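Side-chain contacts in D-hydantoinase (PDB 1NFG), which probably catalyses the stereospecific hydrolysis of the cyclic amide bond of D-hydantoin derivatives and binds two zinc ions in each subunit: residues N7-T12 with I16-L21; H59-S64 with A70-T75; E246-K251 with N304-T309; T261-L266 with S413-H418; V423-L428 with V435-Y440. All coordinates share one frame; numbering follows the deposited sequence.

Contact 1 of 5, residues N7-T12 with I16-L21; sequences NGTIVT and ISRADL
Ile-10 and Ser-17 face each other as an antiparallel hydrogen-bonded pair. Ile-10 N gives to Ser-17 O at 2.9 Å, and Ser-17 N gives back to Ile-10 O at 3.1 Å. The next direct backbone bond, from Ala-19 N to Gly-8 O, is weak. Here the two chains diverge, and a water joins them instead. It accepts from Gly-8 N at 2.6 Å and donates to Ala-19 O at 2.7 Å. These bonds close a beta hairpin in the beta-rich part of the enzyme that lies beside the TIM barrel. On one face of the hairpin, Thr-9 sits beside its non-hydrogen-bonded partner Arg-18. Thr-9 CG2 is anti to the backbone N (chi1 of the OG1 branch -57°), and this turns the methyl to Ile-16 CG2 at 3.8 Å. Thr-9 OG1 lies beside Arg-18 CG, at 3.4 Å, near the root of the extended arginine chain. The other face carries Ile-10. Ile-10 CD1 reaches past Ala-19 CB, at 4.3 Å, to Leu-21 CG at 3.9 Å. Ile-31 of strand 27-31 packs against all three of these residues. Strand 48-58 pairs with the other edge of strand 8-12, through Thr-9 and Val-11 to Val-49. Phe-376 of the second subunit packs on Ile-16, and Val-384 of that subunit packs on Ser-17 and Ala-19.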
# COMPACT_ATOMS: atom_id res chain seq x y z
N ASN A 7 8.48 24.73 -43.44
CA ASN A 7 9.69 23.96 -43.15
C ASN A 7 9.87 23.53 -41.70
O ASN A 7 10.98 23.16 -41.30
CB ASN A 7 10.95 24.76 -43.55
CG ASN A 7 10.88 25.27 -44.97
OD1 ASN A 7 10.29 24.65 -45.85
ND2 ASN A 7 11.51 26.42 -45.21
N GLY A 8 8.80 23.58 -40.93
CA GLY A 8 8.91 23.19 -39.54
C GLY A 8 8.28 21.84 -39.28
O GLY A 8 7.58 21.29 -40.14
N THR A 9 8.55 21.30 -38.10
CA THR A 9 7.99 20.02 -37.71
C THR A 9 6.93 20.29 -36.65
O THR A 9 7.25 20.67 -35.52
CB THR A 9 9.07 19.09 -37.13
OG1 THR A 9 10.11 18.92 -38.10
CG2 THR A 9 8.48 17.73 -36.78
N ILE A 10 5.67 20.12 -37.02
CA ILE A 10 4.57 20.34 -36.11
C ILE A 10 4.51 19.22 -35.08
O ILE A 10 4.29 18.05 -35.42
CB ILE A 10 3.22 20.39 -36.86
CG1 ILE A 10 3.25 21.52 -37.89
CG2 ILE A 10 2.07 20.57 -35.86
CD1 ILE A 10 2.02 21.56 -38.79
N VAL A 11 4.72 19.58 -33.82
CA VAL A 11 4.69 18.61 -32.74
C VAL A 11 3.54 18.87 -31.78
O VAL A 11 3.60 19.80 -30.98
CB VAL A 11 6.02 18.62 -31.95
CG1 VAL A 11 6.00 17.54 -30.88
CG2 VAL A 11 7.19 18.41 -32.90
N THR A 12 2.49 18.07 -31.87
CA THR A 12 1.37 18.19 -30.96
C THR A 12 1.52 17.02 -30.00
O THR A 12 2.45 16.24 -30.13
CB THR A 12 0.01 18.10 -31.69
OG1 THR A 12 -0.11 16.82 -32.34
CG2 THR A 12 -0.11 19.21 -32.71
N ILE A 16 3.35 14.14 -35.03
CA ILE A 16 4.64 14.71 -35.39
C ILE A 16 4.66 14.68 -36.90
O ILE A 16 4.74 13.61 -37.49
CB ILE A 16 5.82 13.85 -34.91
CG1 ILE A 16 5.78 13.70 -33.39
CG2 ILE A 16 7.12 14.51 -35.32
CD1 ILE A 16 6.95 12.93 -32.84
N SER A 17 4.55 15.85 -37.52
CA SER A 17 4.55 15.88 -38.98
C SER A 17 5.23 17.10 -39.57
O SER A 17 5.05 18.21 -39.08
CB SER A 17 3.12 15.77 -39.51
OG SER A 17 2.27 16.74 -38.92
N ARG A 18 6.03 16.88 -40.60
CA ARG A 18 6.69 17.99 -41.27
C ARG A 18 5.69 18.49 -42.28
O ARG A 18 5.38 17.82 -43.26
CB ARG A 18 7.97 17.55 -41.98
CG ARG A 18 9.15 17.42 -41.05
CD ARG A 18 10.46 17.67 -41.78
NE ARG A 18 11.61 17.61 -40.88
CZ ARG A 18 12.85 17.93 -41.23
NH1 ARG A 18 13.11 18.35 -42.47
NH2 ARG A 18 13.85 17.84 -40.35
N ALA A 19 5.14 19.67 -42.00
CA ALA A 19 4.15 20.28 -42.86
C ALA A 19 4.18 21.77 -42.62
O ALA A 19 4.81 22.25 -41.68
CB ALA A 19 2.77 19.71 -42.56
N ASP A 20 3.49 22.50 -43.49
CA ASP A 20 3.42 23.94 -43.37
C ASP A 20 2.06 24.34 -42.82
O ASP A 20 1.07 23.63 -43.00
CB ASP A 20 3.66 24.59 -44.73
CG ASP A 20 5.04 24.28 -45.29
OD1 ASP A 20 6.01 24.21 -44.50
OD2 ASP A 20 5.14 24.12 -46.52
N LEU A 21 2.03 25.49 -42.14
CA LEU A 21 0.82 26.02 -41.52
C LEU A 21 0.28 27.26 -42.20
O LEU A 21 1.04 28.09 -42.71
CB LEU A 21 1.09 26.37 -40.06
CG LEU A 21 1.06 25.30 -38.98
CD1 LEU A 21 1.48 25.92 -37.67
CD2 LEU A 21 -0.34 24.72 -38.87
O HOH W 1 6.30 24.29 -40.62

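Contact 2 of 5, residues H59-S64 with A70-T75. With ZN (zinc ion), chain E.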
# COMPACT_ATOMS: atom_id res chain seq x y z
N HIS A 59 0.70 33.59 -10.08
CA HIS A 59 0.35 34.64 -9.14
C HIS A 59 1.10 35.85 -9.69
O HIS A 59 1.99 36.41 -9.04
CB HIS A 59 0.83 34.29 -7.74
CG HIS A 59 0.24 33.02 -7.20
ND1 HIS A 59 -1.12 32.85 -7.04
CD2 HIS A 59 0.81 31.86 -6.80
CE1 HIS A 59 -1.35 31.64 -6.56
NE2 HIS A 59 -0.20 31.02 -6.41
N VAL A 60 0.74 36.20 -10.91
CA VAL A 60 1.32 37.29 -11.67
C VAL A 60 1.46 38.63 -10.93
O VAL A 60 2.51 39.27 -10.99
CB VAL A 60 0.52 37.47 -12.97
CG1 VAL A 60 0.97 38.69 -13.69
CG2 VAL A 60 0.71 36.26 -13.86
N GLU A 61 0.40 39.04 -10.23
CA GLU A 61 0.40 40.29 -9.47
C GLU A 61 -0.23 40.03 -8.11
O GLU A 61 -1.39 39.65 -8.01
CB GLU A 61 -0.41 41.36 -10.21
CG GLU A 61 0.16 42.75 -10.09
CD GLU A 61 -0.62 43.76 -10.91
OE1 GLU A 61 -1.69 44.19 -10.45
OE2 GLU A 61 -0.17 44.10 -12.02
N THR A 62 0.55 40.26 -7.06
CA THR A 62 0.07 40.00 -5.71
C THR A 62 0.48 41.04 -4.68
O THR A 62 1.44 41.78 -4.87
CB THR A 62 0.58 38.61 -5.25
OG1 THR A 62 -0.33 37.60 -5.71
CG2 THR A 62 0.71 38.52 -3.74
N VAL A 63 -0.28 41.09 -3.58
CA VAL A 63 -0.02 41.99 -2.47
C VAL A 63 -0.03 41.16 -1.17
O VAL A 63 -1.10 40.73 -0.72
CB VAL A 63 -1.08 43.12 -2.37
CG1 VAL A 63 -0.80 43.99 -1.16
CG2 VAL A 63 -1.07 43.96 -3.64
N SER A 64 1.15 40.92 -0.60
CA SER A 64 1.28 40.14 0.63
C SER A 64 1.83 40.96 1.79
O SER A 64 2.98 41.41 1.77
CB SER A 64 2.18 38.92 0.41
OG SER A 64 2.46 38.27 1.64
N ALA A 70 7.03 42.13 -7.05
CA ALA A 70 7.88 42.79 -8.02
C ALA A 70 7.25 42.80 -9.42
O ALA A 70 7.31 43.80 -10.12
CB ALA A 70 9.24 42.10 -8.07
N ASP A 71 6.65 41.68 -9.81
CA ASP A 71 6.02 41.58 -11.12
C ASP A 71 4.58 42.06 -11.08
O ASP A 71 3.92 42.01 -10.04
CB ASP A 71 6.02 40.14 -11.64
CG ASP A 71 7.24 39.82 -12.47
OD1 ASP A 71 7.77 40.73 -13.13
OD2 ASP A 71 7.65 38.64 -12.48
N THR A 72 4.11 42.52 -12.23
CA THR A 72 2.74 42.98 -12.39
C THR A 72 2.17 42.11 -13.50
O THR A 72 2.90 41.33 -14.11
CB THR A 72 2.67 44.45 -12.84
OG1 THR A 72 3.37 44.61 -14.08
CG2 THR A 72 3.29 45.36 -11.79
N PHE A 73 0.89 42.25 -13.78
CA PHE A 73 0.28 41.47 -14.84
C PHE A 73 1.00 41.73 -16.17
O PHE A 73 1.07 40.84 -17.02
CB PHE A 73 -1.19 41.85 -14.95
CG PHE A 73 -2.11 40.67 -14.95
CD1 PHE A 73 -2.27 39.89 -16.10
CD2 PHE A 73 -2.83 40.34 -13.81
CE1 PHE A 73 -3.14 38.80 -16.10
CE2 PHE A 73 -3.70 39.25 -13.80
CZ PHE A 73 -3.86 38.48 -14.95
N ALA A 74 1.55 42.93 -16.33
CA ALA A 74 2.25 43.30 -17.55
C ALA A 74 3.66 42.72 -17.64
O ALA A 74 4.03 42.15 -18.66
CB ALA A 74 2.31 44.81 -17.67
N THR A 75 4.46 42.89 -16.59
CA THR A 75 5.83 42.38 -16.59
C THR A 75 5.89 40.86 -16.64
O THR A 75 6.80 40.30 -17.24
CB THR A 75 6.60 42.83 -15.33
OG1 THR A 75 5.86 42.49 -14.16
CG2 THR A 75 6.85 44.32 -15.36
ZN ZN E . 0.26 28.90 -5.56
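Glu-61 points its side chain at Thr-72 and Phe-73, where helix 73-82 begins. Glu-61 CB lies 3.9 Å from Phe-73 N. Glu-61 CG comes next and rests against Thr-72 CA at 3.5 Å. The chain is extended beyond CG (chi2 176°), which carries the carboxylate to the start of the helix. At the tip, Glu-61 OE2 accepts a hydrogen bond from Phe-73 N at 2.8 Å. The bond is fairly straight, 162° at the hydrogen, but the donor lies 36° out of the carboxylate plane. The same OE2 lies next to Thr-72 CB. Phe-73 N is at the start of the helix, so the carboxylate is placed where it would probably interact well with the helix dipole. Val-60 sets CG1 over one face of the Phe-73 ring, although the exact place of this methyl is doubtful. Met-110 of helix 100-111 packs on both Glu-61 and Phe-73. Thr-72 and Thr-75 bond reciprocally: Thr-75 N gives to Thr-72 OG1 at 3.2 Å, and Thr-72 N gives to Thr-75 OG1 at 2.6 Å. Just before Val-60, His-59 NE2 binds a zinc ion at 2.3 Å. His-57, Asp-313 and the carbamate of Lys-148 complete that metal site. The contact thus ties the chain just after the His-X-His metal motif of the amidohydrolase barrel to the N-terminus of helix 73-82, which a capping box closes with Thr-72 as N-cap.

Contact 3 of 5, residues E246-K251 with N304-T309; sequences EVMRAK and NGVFET
The bends at chi2 (56°) and chi3 (108°) turn the Met-248 methyl from helix 241-253 toward Val-306. Val-306 has CG1 anti to its backbone N (chi1 176°), with CG2 beside that N, and both branches meet the methionine. Met-248 CE lies 3.5 Å from Val-306 CG1 and 3.6 Å from Val-306 CG2. The two side chains reach tip to tip, and SD also lies near CG1. One helical turn on, Lys-251 stretches out toward the same loop. Lys-251 NZ is 4.2 Å from Val-306 O, and a water fills the step. This water accepts from Lys-251 NZ at 3.0 Å. It donates to Val-306 O at 2.9 Å and to Glu-308 OE2 at 2.8 Å. NZ also bonds Ala-257 O of its own chain and Asn-304 OD1 of the second subunit, while Glu-308 forms a salt bridge to Arg-368. Gly-305, with positive phi, ends helix 292-303 in a Schellman motif and leads the chain to Val-306. The contact thus joins a helix of the TIM barrel's outer layer to the loop that enters strand 310-311. An apolar tip and a water bridge lie side by side here. Lys-251 NZ is 4.7 Å from Glu-308 OE2, and the opposite charges probably stabilise each other both across space and through the shared water.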
# COMPACT_ATOMS: atom_id res chain seq x y z
N GLU A 246 -0.81 9.52 -1.65
CA GLU A 246 -2.19 9.72 -1.24
C GLU A 246 -3.07 9.99 -2.46
O GLU A 246 -4.20 9.51 -2.54
CB GLU A 246 -2.29 10.88 -0.25
CG GLU A 246 -1.55 10.67 1.07
CD GLU A 246 -2.11 9.52 1.89
OE1 GLU A 246 -3.22 9.05 1.60
OE2 GLU A 246 -1.43 9.11 2.85
N VAL A 247 -2.54 10.76 -3.41
CA VAL A 247 -3.29 11.07 -4.63
C VAL A 247 -3.57 9.74 -5.32
O VAL A 247 -4.70 9.45 -5.73
CB VAL A 247 -2.46 11.97 -5.57
CG1 VAL A 247 -3.13 12.06 -6.94
CG2 VAL A 247 -2.31 13.35 -4.96
N MET A 248 -2.53 8.94 -5.42
CA MET A 248 -2.64 7.64 -6.05
C MET A 248 -3.66 6.75 -5.34
O MET A 248 -4.49 6.11 -6.00
CB MET A 248 -1.26 6.99 -6.08
CG MET A 248 -0.83 6.59 -7.47
SD MET A 248 -0.82 7.95 -8.66
CE MET A 248 0.97 8.18 -8.86
N ARG A 249 -3.63 6.72 -4.01
CA ARG A 249 -4.59 5.89 -3.28
C ARG A 249 -6.01 6.37 -3.55
O ARG A 249 -6.93 5.57 -3.73
CB ARG A 249 -4.30 5.92 -1.77
CG ARG A 249 -2.91 5.42 -1.42
CD ARG A 249 -2.58 5.57 0.05
NE ARG A 249 -3.15 4.50 0.85
CZ ARG A 249 -3.99 4.70 1.87
NH1 ARG A 249 -4.34 5.94 2.20
NH2 ARG A 249 -4.46 3.67 2.55
N ALA A 250 -6.19 7.69 -3.60
CA ALA A 250 -7.50 8.26 -3.87
C ALA A 250 -7.97 7.82 -5.26
O ALA A 250 -9.11 7.36 -5.42
CB ALA A 250 -7.41 9.78 -3.80
N LYS A 251 -7.10 7.94 -6.26
CA LYS A 251 -7.45 7.54 -7.62
C LYS A 251 -7.92 6.09 -7.68
O LYS A 251 -8.88 5.77 -8.37
CB LYS A 251 -6.28 7.73 -8.58
CG LYS A 251 -6.00 9.17 -8.97
CD LYS A 251 -4.73 9.26 -9.83
CE LYS A 251 -4.43 10.69 -10.29
NZ LYS A 251 -5.44 11.25 -11.23
N ASN A 304 4.47 8.32 -16.60
CA ASN A 304 3.36 7.38 -16.53
C ASN A 304 2.01 8.06 -16.72
O ASN A 304 0.96 7.42 -16.66
CB ASN A 304 3.40 6.61 -15.21
CG ASN A 304 4.43 5.50 -15.22
OD1 ASN A 304 4.31 4.54 -15.98
ND2 ASN A 304 5.46 5.64 -14.38
N GLY A 305 2.04 9.38 -16.94
CA GLY A 305 0.82 10.13 -17.17
C GLY A 305 -0.07 10.41 -15.97
O GLY A 305 -1.27 10.60 -16.11
N VAL A 306 0.53 10.43 -14.78
CA VAL A 306 -0.22 10.67 -13.56
C VAL A 306 -0.74 12.11 -13.44
O VAL A 306 -1.92 12.33 -13.21
CB VAL A 306 0.64 10.34 -12.33
CG1 VAL A 306 -0.11 10.67 -11.05
CG2 VAL A 306 1.01 8.87 -12.36
N PHE A 307 0.16 13.08 -13.61
CA PHE A 307 -0.18 14.50 -13.48
C PHE A 307 -0.85 15.14 -14.69
O PHE A 307 -0.64 14.73 -15.83
CB PHE A 307 1.07 15.30 -13.13
CG PHE A 307 1.67 14.95 -11.80
CD1 PHE A 307 0.88 15.00 -10.64
CD2 PHE A 307 3.01 14.61 -11.68
CE1 PHE A 307 1.43 14.71 -9.40
CE2 PHE A 307 3.57 14.31 -10.44
CZ PHE A 307 2.78 14.37 -9.29
N GLU A 308 -1.66 16.16 -14.43
CA GLU A 308 -2.36 16.87 -15.49
C GLU A 308 -1.48 17.91 -16.16
O GLU A 308 -1.75 18.33 -17.29
CB GLU A 308 -3.59 17.56 -14.93
CG GLU A 308 -4.54 16.63 -14.23
CD GLU A 308 -5.00 15.52 -15.14
OE1 GLU A 308 -5.40 15.83 -16.28
OE2 GLU A 308 -4.98 14.35 -14.71
N THR A 309 -0.41 18.32 -15.49
CA THR A 309 0.46 19.34 -16.06
C THR A 309 1.62 19.65 -15.13
O THR A 309 1.70 19.14 -14.02
CB THR A 309 -0.32 20.67 -16.27
OG1 THR A 309 0.53 21.65 -16.87
CG2 THR A 309 -0.79 21.22 -14.93
O HOH W 2 -4.20 13.79 -12.11

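Contact 4 of 5, residues T261-L266 with S413-H418; sequences TCTHYL and SSYEGH
Tyr-415 carries the contact, with its hydroxyl against Thr-263 and His-264. The loop that presents it starts at Ser-413, whose OG accepts from Tyr-415 N at 3.1 Å. This is an ST turn, inside a type I beta turn from Ser-413 to Glu-416. Ser-413 OG is also bonded to Glu-342. Ser-414 comes next and lays CB over one face of the Tyr-415 ring, 3.8 Å above the plane, while its OG bonds Pro-338 O. Tyr-415 has CG anti to its carbonyl carbon (chi1 -50°), and the ring extends across to the end of strand 257-262. Tyr-415 OH lies 3.3 Å from Thr-263 CB and 3.3 Å from His-264 CB. Thr-263 CG2 approaches the ring carbon Tyr-415 CZ at 3.8 Å. The hydroxyl stands at the edge of the His-264 imidazole, near its plane. Glu-416 and Gly-417 form the corner of a type II turn that ends at His-418, and the His-418 ring covers Tyr-415 CB with one face. Met-346 of helix 343-352 touches both Thr-263 and Tyr-415. The side chain of His-264 comes within about 4 Å of that of Asp-313, a zinc ligand, consistent with a second-shell place beside the binuclear zinc site. Tyr-415 OH is 2.9 Å from His-264 N, but the angle is too poor for a hydrogen bond. The touch between these segments is therefore probably mainly van der Waals.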
# COMPACT_ATOMS: atom_id res chain seq x y z
N THR A 261 2.30 19.22 -10.71
CA THR A 261 3.56 19.50 -10.03
C THR A 261 4.05 20.81 -10.63
O THR A 261 3.42 21.35 -11.55
CB THR A 261 4.67 18.47 -10.28
OG1 THR A 261 4.09 17.17 -10.39
CG2 THR A 261 5.63 18.46 -9.10
N CYS A 262 5.17 21.30 -10.13
CA CYS A 262 5.69 22.55 -10.63
C CYS A 262 7.18 22.42 -10.88
O CYS A 262 7.91 21.79 -10.12
CB CYS A 262 5.39 23.68 -9.63
SG CYS A 262 3.60 23.85 -9.24
N THR A 263 7.61 23.02 -11.98
CA THR A 263 8.98 22.99 -12.42
C THR A 263 10.03 22.81 -11.33
O THR A 263 10.80 21.85 -11.37
CB THR A 263 9.30 24.27 -13.19
OG1 THR A 263 8.21 24.58 -14.07
CG2 THR A 263 10.59 24.10 -13.99
N HIS A 264 10.06 23.72 -10.36
CA HIS A 264 11.07 23.65 -9.30
C HIS A 264 11.07 22.39 -8.45
O HIS A 264 12.07 22.06 -7.82
CB HIS A 264 10.99 24.91 -8.40
CG HIS A 264 9.62 25.25 -7.93
ND1 HIS A 264 8.60 25.60 -8.80
CD2 HIS A 264 9.08 25.28 -6.69
CE1 HIS A 264 7.50 25.83 -8.11
NE2 HIS A 264 7.76 25.64 -6.83
N TYR A 265 9.95 21.67 -8.42
CA TYR A 265 9.88 20.44 -7.65
C TYR A 265 10.54 19.28 -8.40
O TYR A 265 10.59 18.15 -7.90
CB TYR A 265 8.43 20.11 -7.31
CG TYR A 265 7.84 21.13 -6.37
CD1 TYR A 265 8.40 21.35 -5.11
CD2 TYR A 265 6.74 21.90 -6.74
CE1 TYR A 265 7.89 22.31 -4.25
CE2 TYR A 265 6.22 22.87 -5.89
CZ TYR A 265 6.79 23.06 -4.64
OH TYR A 265 6.27 24.02 -3.79
N LEU A 266 11.05 19.56 -9.59
CA LEU A 266 11.73 18.56 -10.41
C LEU A 266 13.22 18.89 -10.46
O LEU A 266 14.00 18.16 -11.06
CB LEU A 266 11.19 18.56 -11.84
CG LEU A 266 9.70 18.31 -12.09
CD1 LEU A 266 9.42 18.53 -13.56
CD2 LEU A 266 9.33 16.89 -11.68
N SER A 413 16.73 34.53 -10.68
CA SER A 413 16.03 33.42 -11.31
C SER A 413 16.23 32.17 -10.46
O SER A 413 17.31 31.96 -9.88
CB SER A 413 16.59 33.16 -12.71
OG SER A 413 16.01 31.98 -13.25
N SER A 414 15.20 31.34 -10.38
CA SER A 414 15.26 30.11 -9.59
C SER A 414 16.17 29.10 -10.29
O SER A 414 16.63 28.14 -9.68
CB SER A 414 13.87 29.51 -9.43
OG SER A 414 12.97 30.45 -8.90
N TYR A 415 16.42 29.35 -11.57
CA TYR A 415 17.24 28.46 -12.38
C TYR A 415 18.51 29.15 -12.87
O TYR A 415 19.03 28.82 -13.94
CB TYR A 415 16.40 27.95 -13.54
CG TYR A 415 15.08 27.41 -13.06
CD1 TYR A 415 15.00 26.15 -12.46
CD2 TYR A 415 13.92 28.19 -13.11
CE1 TYR A 415 13.80 25.68 -11.91
CE2 TYR A 415 12.72 27.73 -12.57
CZ TYR A 415 12.67 26.48 -11.97
OH TYR A 415 11.48 26.03 -11.44
N GLU A 416 18.99 30.10 -12.09
CA GLU A 416 20.20 30.82 -12.45
C GLU A 416 21.35 29.83 -12.59
O GLU A 416 21.61 29.03 -11.68
CB GLU A 416 20.53 31.86 -11.38
CG GLU A 416 21.77 32.70 -11.65
CD GLU A 416 21.61 33.61 -12.85
OE1 GLU A 416 20.59 34.33 -12.92
OE2 GLU A 416 22.51 33.61 -13.72
N GLY A 417 22.03 29.87 -13.73
CA GLY A 417 23.15 28.99 -13.95
C GLY A 417 22.88 27.70 -14.71
O GLY A 417 23.81 27.06 -15.18
N HIS A 418 21.61 27.31 -14.83
CA HIS A 418 21.29 26.07 -15.55
C HIS A 418 21.55 26.15 -17.05
O HIS A 418 21.14 27.10 -17.71
CB HIS A 418 19.83 25.66 -15.32
CG HIS A 418 19.54 25.17 -13.94
ND1 HIS A 418 18.92 23.97 -13.69
CD2 HIS A 418 19.74 25.75 -12.72
CE1 HIS A 418 18.75 23.82 -12.38
NE2 HIS A 418 19.24 24.89 -11.78

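Contact 5 of 5, residues V423-L428 with V435-Y440; sequences VPKTVL and VDEGSY
The carboxylate of Glu-437, a flat group, lies against Thr-426 and Lys-425. Its OE2 sits beside Thr-426 CG2, and Glu-437 OE1 is 4.1 Å from Lys-425 CD. Thr-426 and Glu-437 run side by side, pointing the same way. The glutamate folds back at chi2 (-52°), which brings its acid end to the threonine methyl. There OE2 forms a salt bridge with Arg-47. The opposite charge of Lys-425 is near but not in contact, with Lys-425 NZ 5.1 Å from Glu-437 OE1. Three backbone bonds join the segments. Gly-438 N gives to Lys-425 O at 2.7 Å. Val-427 N gives to Val-435 O at 2.8 Å, and Val-435 N returns a bond to Val-427 O at 3.2 Å, making an antiparallel hydrogen-bonded pair. Val-427 and Val-435, on one face of the sheet, also lie side by side, with Val-427 CB 3.8 Å from Val-435 CB. A type I' turn from Asp-436 to Ser-439 reverses the chain, and Glu-437 and Gly-438 both have positive phi in it. Asp-436 OD2 forms a salt bridge with Arg-40. Strands 419-429 and 432-436 form a hairpin. Strand 419-429 also pairs antiparallel with strand 390-400, where Thr-426 touches Leu-392. Helix 73-82 covers Val-435 through Ala-81, and helix 343-352 places Met-345 on Val-423 and Pro-424.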
# COMPACT_ATOMS: atom_id res chain seq x y z
N VAL A 423 15.46 26.12 -26.94
CA VAL A 423 14.97 27.43 -26.54
C VAL A 423 13.83 27.96 -27.41
O VAL A 423 13.77 27.69 -28.61
CB VAL A 423 16.14 28.44 -26.60
CG1 VAL A 423 15.64 29.85 -26.34
CG2 VAL A 423 17.20 28.06 -25.58
N PRO A 424 12.89 28.71 -26.80
CA PRO A 424 11.75 29.28 -27.54
C PRO A 424 12.35 30.41 -28.39
O PRO A 424 13.14 31.21 -27.88
CB PRO A 424 10.84 29.84 -26.45
CG PRO A 424 11.28 29.13 -25.20
CD PRO A 424 12.76 29.01 -25.36
N LYS A 425 11.98 30.48 -29.66
CA LYS A 425 12.54 31.53 -30.52
C LYS A 425 11.57 32.63 -30.90
O LYS A 425 11.85 33.81 -30.68
CB LYS A 425 13.18 30.91 -31.76
CG LYS A 425 14.57 30.36 -31.49
CD LYS A 425 15.41 31.45 -30.85
CE LYS A 425 16.84 31.03 -30.66
NZ LYS A 425 17.63 32.13 -30.04
N THR A 426 10.45 32.27 -31.50
CA THR A 426 9.47 33.28 -31.86
C THR A 426 8.11 32.73 -31.43
O THR A 426 7.84 31.53 -31.57
CB THR A 426 9.49 33.62 -33.38
OG1 THR A 426 8.76 32.64 -34.11
CG2 THR A 426 10.92 33.63 -33.89
N VAL A 427 7.27 33.62 -30.89
CA VAL A 427 5.95 33.24 -30.39
C VAL A 427 4.80 34.01 -31.04
O VAL A 427 4.91 35.21 -31.29
CB VAL A 427 5.89 33.48 -28.87
CG1 VAL A 427 4.56 32.97 -28.31
CG2 VAL A 427 7.06 32.80 -28.19
N LEU A 428 3.71 33.29 -31.29
CA LEU A 428 2.52 33.89 -31.89
C LEU A 428 1.32 33.72 -30.96
O LEU A 428 1.10 32.65 -30.40
CB LEU A 428 2.19 33.24 -33.24
CG LEU A 428 3.07 33.59 -34.44
CD1 LEU A 428 4.43 32.95 -34.29
CD2 LEU A 428 2.39 33.10 -35.72
N VAL A 435 6.74 37.60 -30.13
CA VAL A 435 8.15 37.41 -29.79
C VAL A 435 8.78 37.00 -31.10
O VAL A 435 8.33 36.04 -31.72
CB VAL A 435 8.38 36.30 -28.73
CG1 VAL A 435 9.87 36.18 -28.44
CG2 VAL A 435 7.62 36.63 -27.45
N ASP A 436 9.78 37.75 -31.54
CA ASP A 436 10.45 37.46 -32.81
C ASP A 436 11.91 37.18 -32.52
O ASP A 436 12.62 38.04 -31.99
CB ASP A 436 10.33 38.67 -33.74
CG ASP A 436 10.50 38.30 -35.21
OD1 ASP A 436 11.38 37.48 -35.54
OD2 ASP A 436 9.75 38.86 -36.05
N GLU A 437 12.36 35.99 -32.89
CA GLU A 437 13.75 35.59 -32.65
C GLU A 437 14.32 36.05 -31.31
O GLU A 437 15.46 36.52 -31.24
CB GLU A 437 14.65 36.09 -33.78
CG GLU A 437 14.39 35.42 -35.12
CD GLU A 437 14.39 33.90 -35.05
OE1 GLU A 437 15.35 33.33 -34.48
OE2 GLU A 437 13.43 33.29 -35.56
N GLY A 438 13.52 35.93 -30.25
CA GLY A 438 13.99 36.32 -28.93
C GLY A 438 13.66 37.70 -28.41
O GLY A 438 13.92 38.00 -27.24
N SER A 439 13.09 38.56 -29.25
CA SER A 439 12.74 39.91 -28.82
C SER A 439 11.25 40.12 -28.69
O SER A 439 10.50 39.84 -29.62
CB SER A 439 13.31 40.95 -29.79
OG SER A 439 14.73 40.85 -29.85
N TYR A 440 10.82 40.60 -27.53
CA TYR A 440 9.41 40.85 -27.34
C TYR A 440 9.01 41.98 -28.30
O TYR A 440 9.62 43.05 -28.29
CB TYR A 440 9.10 41.28 -25.91
CG TYR A 440 7.62 41.49 -25.73
CD1 TYR A 440 6.73 40.44 -25.91
CD2 TYR A 440 7.09 42.76 -25.49
CE1 TYR A 440 5.35 40.64 -25.87
CE2 TYR A 440 5.71 42.97 -25.45
CZ TYR A 440 4.85 41.90 -25.64
OH TYR A 440 3.48 42.08 -25.62

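Contact 1 comes first and closes a short beta hairpin near the N terminus. Contact 2 follows and closes a small loop between a zinc ligand just after strand 48-58 and the start of helix 73-82. Contacts 3 and 4 are long-range and cross, since 261-266 falls between the segments of contact 3 and 304-309 between those of contact 4. They touch where Phe-307 packs on Thr-261. Contact 3 lies within the barrel, and contact 4 ties its strand 257-262 to the loop before strand 419-429. Contact 5 closes a last hairpin and comes within about 7 Å, nearest atoms, of both contacts 1 and 2. No contact nests inside another.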